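Long-range contact in ESX-5 secretion-associated protein EspG5 (Mycobacterium marinum, PDB 6VJ5), which acts as a specific cytoplasmic chaperone for cognate PE/PPE proteins, preventing aggregation of PE/PPE dimers, and is required for secretion of LipY and PE31/PPE18: residues H28-L33 with Y226-R231. Residues are numbered along the deposited sequence; the frame is centred on the assembly and turned at random.
Sequences HVAPEL and YARQYR
E32 and R228 meet tip to tip in a two-pronged, end-on salt bridge: R228 NH1 donates to E32 OE1 at 3.0 Å and R228 NH2 to E32 OE2 at 2.9 Å, the latter with an N-H...O angle of 163°. Both oxygens receive these bonds on their syn lone pairs, and the carboxylate and guanidinium planes lie only 23° apart, so the fork is nearly coplanar. The anti lone pair of OE2 is taken by Y226, whose OH donates to E32 OE2 at 2.6 Å from the edge of a ring turned well away from the carboxylate plane. Two donors thus grip OE2 and, with the bond to OE1, fix the rotation of the carboxylate. E32 is bent at chi2 (83°), which sets where CD lies, and R228 is bent at chi3, which places NE. R228 NE donates to Y230 OH at 3.2 Å, tilted from the guanidinium plane, while P31 CD lies 3.7 Å from R228 NH1, oblique to the guanidinium. All the touching residues are buried; pairing the two charges here would be expected to offset the cost of burying them. The A30 CA and R228 CA atoms are 9.7 Å apart, which leaves the joining to side chains. Y230 OH is also hydrogen-bonded to E84, and the backbone O of E32 to R117, on strands 83-91 and 115-123. The contact therefore ties the loop between helices 14-23 and 51-58, at its short 3-10 turn, to strand 221-231 of the large antiparallel sheet, beside its partner strand 83-91, with a chain of another protein packing against P31, E32 and Y226.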
ATOM      1  N   HIS C  28      -7.253  -6.033   8.082  1.00 77.19           N
ATOM      2  CA  HIS C  28      -6.225  -6.058   9.106  1.00 75.94           C
ATOM      3  C   HIS C  28      -6.621  -7.022  10.215  1.00 73.94           C
ATOM      4  O   HIS C  28      -7.802  -7.224  10.507  1.00 70.17           O
ATOM      5  CB  HIS C  28      -5.958  -4.642   9.691  1.00 77.26           C
ATOM      6  CG  HIS C  28      -7.145  -4.001  10.348  1.00 82.18           C
ATOM      7  ND1 HIS C  28      -8.108  -3.307   9.646  1.00 89.25           N
ATOM      8  CD2 HIS C  28      -7.493  -3.910  11.653  1.00 81.34           C
ATOM      9  CE1 HIS C  28      -9.011  -2.836  10.490  1.00 86.35           C
ATOM     10  NE2 HIS C  28      -8.661  -3.189  11.714  1.00 80.89           N
ATOM     11  N   VAL C  29      -5.605  -7.654  10.797  1.00 78.96           N
ATOM     12  CA  VAL C  29      -5.752  -8.370  12.057  1.00 70.19           C
ATOM     13  C   VAL C  29      -4.999  -7.556  13.100  1.00 58.81           C
ATOM     14  O   VAL C  29      -4.648  -6.395  12.858  1.00 66.08           O
ATOM     15  CB  VAL C  29      -5.227  -9.810  11.964  1.00 67.15           C
ATOM     16  CG1 VAL C  29      -6.131 -10.623  11.051  1.00 65.77           C
ATOM     17  CG2 VAL C  29      -3.797  -9.824  11.468  1.00 63.54           C
ATOM     18  N   ALA C  30      -4.729  -8.153  14.253  1.00 66.80           N
ATOM     19  CA  ALA C  30      -3.972  -7.465  15.284  1.00 56.67           C
ATOM     20  C   ALA C  30      -2.659  -6.942  14.700  1.00 47.59           C
ATOM     21  O   ALA C  30      -1.959  -7.690  14.001  1.00 48.92           O
ATOM     22  CB  ALA C  30      -3.688  -8.403  16.456  1.00 59.20           C
ATOM     23  N   PRO C  31      -2.300  -5.683  14.949  1.00 44.09           N
ATOM     24  CA  PRO C  31      -1.002  -5.187  14.459  1.00 46.96           C
ATOM     25  C   PRO C  31       0.182  -5.959  15.012  1.00 53.25           C
ATOM     26  O   PRO C  31       1.238  -5.990  14.369  1.00 47.29           O
ATOM     27  CB  PRO C  31      -0.984  -3.720  14.917  1.00 50.82           C
ATOM     28  CG  PRO C  31      -1.953  -3.658  16.069  1.00 51.66           C
ATOM     29  CD  PRO C  31      -3.011  -4.691  15.781  1.00 45.86           C
ATOM     30  N   GLU C  32       0.042  -6.593  16.181  1.00 52.66           N
ATOM     31  CA  GLU C  32       1.182  -7.271  16.791  1.00 47.90           C
ATOM     32  C   GLU C  32       1.655  -8.460  15.963  1.00 49.76           C
ATOM     33  O   GLU C  32       2.828  -8.841  16.046  1.00 50.75           O
ATOM     34  CB  GLU C  32       0.830  -7.733  18.204  1.00 54.09           C
ATOM     35  CG  GLU C  32       0.665  -6.607  19.207  1.00 45.63           C
ATOM     36  CD  GLU C  32      -0.707  -5.984  19.168  1.00 56.13           C
ATOM     37  OE1 GLU C  32      -1.514  -6.399  18.317  1.00 53.49           O
ATOM     38  OE2 GLU C  32      -0.977  -5.084  19.990  1.00 43.61           O
ATOM     39  N   LEU C  33       0.768  -9.067  15.176  1.00 50.72           N
ATOM     40  CA  LEU C  33       1.188 -10.116  14.256  1.00 46.26           C
ATOM     41  C   LEU C  33       1.972  -9.568  13.076  1.00 50.52           C
ATOM     42  O   LEU C  33       2.600 -10.351  12.351  1.00 46.19           O
ATOM     43  CB  LEU C  33      -0.033 -10.879  13.755  1.00 55.49           C
ATOM     44  CG  LEU C  33      -0.782 -11.656  14.836  1.00 56.67           C
ATOM     45  CD1 LEU C  33      -2.201 -11.931  14.401  1.00 56.89           C
ATOM     46  CD2 LEU C  33      -0.038 -12.949  15.127  1.00 62.95           C
ATOM     47  N   TYR C 226      -1.316  -6.848  27.591  1.00 57.83           N
ATOM     48  CA  TYR C 226      -2.317  -5.792  27.550  1.00 53.57           C
ATOM     49  C   TYR C 226      -3.475  -6.258  26.678  1.00 49.37           C
ATOM     50  O   TYR C 226      -3.419  -7.317  26.046  1.00 54.56           O
ATOM     51  CB  TYR C 226      -1.718  -4.483  27.032  1.00 49.14           C
ATOM     52  CG  TYR C 226      -1.075  -4.612  25.672  1.00 51.47           C
ATOM     53  CD1 TYR C 226       0.201  -5.143  25.535  1.00 54.76           C
ATOM     54  CD2 TYR C 226      -1.743  -4.202  24.526  1.00 52.58           C
ATOM     55  CE1 TYR C 226       0.793  -5.268  24.299  1.00 49.56           C
ATOM     56  CE2 TYR C 226      -1.157  -4.320  23.279  1.00 53.26           C
ATOM     57  CZ  TYR C 226       0.111  -4.853  23.173  1.00 44.76           C
ATOM     58  OH  TYR C 226       0.703  -4.977  21.938  1.00 46.20           O
ATOM     59  N   ALA C 227      -4.539  -5.457  26.657  1.00 53.52           N
ATOM     60  CA  ALA C 227      -5.767  -5.854  25.986  1.00 65.45           C
ATOM     61  C   ALA C 227      -6.371  -4.680  25.226  1.00 58.50           C
ATOM     62  O   ALA C 227      -6.056  -3.514  25.477  1.00 56.37           O
ATOM     63  CB  ALA C 227      -6.797  -6.406  26.984  1.00 61.34           C
ATOM     64  N   ARG C 228      -7.271  -5.016  24.303  1.00 66.97           N
ATOM     65  CA  ARG C 228      -7.942  -4.049  23.443  1.00 64.36           C
ATOM     66  C   ARG C 228      -9.398  -4.468  23.292  1.00 63.02           C
ATOM     67  O   ARG C 228      -9.693  -5.651  23.100  1.00 60.95           O
ATOM     68  CB  ARG C 228      -7.246  -3.970  22.079  1.00 56.93           C
ATOM     69  CG  ARG C 228      -7.187  -2.573  21.480  1.00 66.44           C
ATOM     70  CD  ARG C 228      -6.060  -2.437  20.434  1.00 58.58           C
ATOM     71  NE  ARG C 228      -5.692  -3.718  19.834  1.00 51.19           N
ATOM     72  CZ  ARG C 228      -4.453  -4.197  19.784  1.00 50.07           C
ATOM     73  NH1 ARG C 228      -4.225  -5.373  19.229  1.00 48.64           N
ATOM     74  NH2 ARG C 228      -3.436  -3.494  20.266  1.00 56.30           N
ATOM     75  N   GLN C 229     -10.304  -3.497  23.403  1.00 70.18           N
ATOM     76  CA  GLN C 229     -11.738  -3.731  23.312  1.00 70.29           C
ATOM     77  C   GLN C 229     -12.328  -2.922  22.164  1.00 80.77           C
ATOM     78  O   GLN C 229     -11.828  -1.846  21.820  1.00 73.18           O
ATOM     79  CB  GLN C 229     -12.438  -3.356  24.622  1.00 70.82           C
ATOM     80  CG  GLN C 229     -13.483  -4.351  25.081  1.00 77.69           C
ATOM     81  CD  GLN C 229     -14.110  -3.962  26.407  1.00 80.26           C
ATOM     82  OE1 GLN C 229     -13.942  -2.839  26.884  1.00 68.54           O
ATOM     83  NE2 GLN C 229     -14.838  -4.892  27.012  1.00 84.76           N
ATOM     84  N   TYR C 230     -13.407  -3.445  21.574  1.00 91.38           N
ATOM     85  CA  TYR C 230     -14.017  -2.847  20.393  1.00 91.57           C
ATOM     86  C   TYR C 230     -15.526  -2.707  20.562  1.00 92.92           C
ATOM     87  O   TYR C 230     -16.215  -3.687  20.861  1.00 96.09           O
ATOM     88  CB  TYR C 230     -13.727  -3.688  19.137  1.00 75.17           C
ATOM     89  CG  TYR C 230     -12.261  -3.866  18.823  1.00 77.14           C
ATOM     90  CD1 TYR C 230     -11.551  -2.871  18.167  1.00 73.16           C
ATOM     91  CD2 TYR C 230     -11.588  -5.031  19.172  1.00 80.32           C
ATOM     92  CE1 TYR C 230     -10.211  -3.022  17.876  1.00 78.87           C
ATOM     93  CE2 TYR C 230     -10.244  -5.193  18.882  1.00 74.15           C
ATOM     94  CZ  TYR C 230      -9.562  -4.183  18.234  1.00 76.07           C
ATOM     95  OH  TYR C 230      -8.226  -4.325  17.939  1.00 72.67           O
ATOM     96  N   ARG C 231     -16.031  -1.490  20.345  1.00 96.46           N
ATOM     97  CA  ARG C 231     -17.460  -1.207  20.293  1.00106.60           C
ATOM     98  C   ARG C 231     -17.759  -0.468  18.994  1.00119.54           C
ATOM     99  O   ARG C 231     -16.948   0.334  18.522  1.00121.28           O
ATOM    100  CB  ARG C 231     -17.919  -0.370  21.497  1.00107.98           C
ATOM    101  CG  ARG C 231     -19.399  -0.006  21.480  1.00116.60           C
ATOM    102  CD  ARG C 231     -19.734   1.000  22.582  1.00109.96           C
ATOM    103  NE  ARG C 231     -19.954   0.356  23.875  1.00120.36           N
ATOM    104  CZ  ARG C 231     -20.113   1.008  25.024  1.00115.85           C
ATOM    105  NH1 ARG C 231     -20.070   2.334  25.051  1.00100.49           N
ATOM    106  NH2 ARG C 231     -20.312   0.331  26.146  1.00115.81           N
TER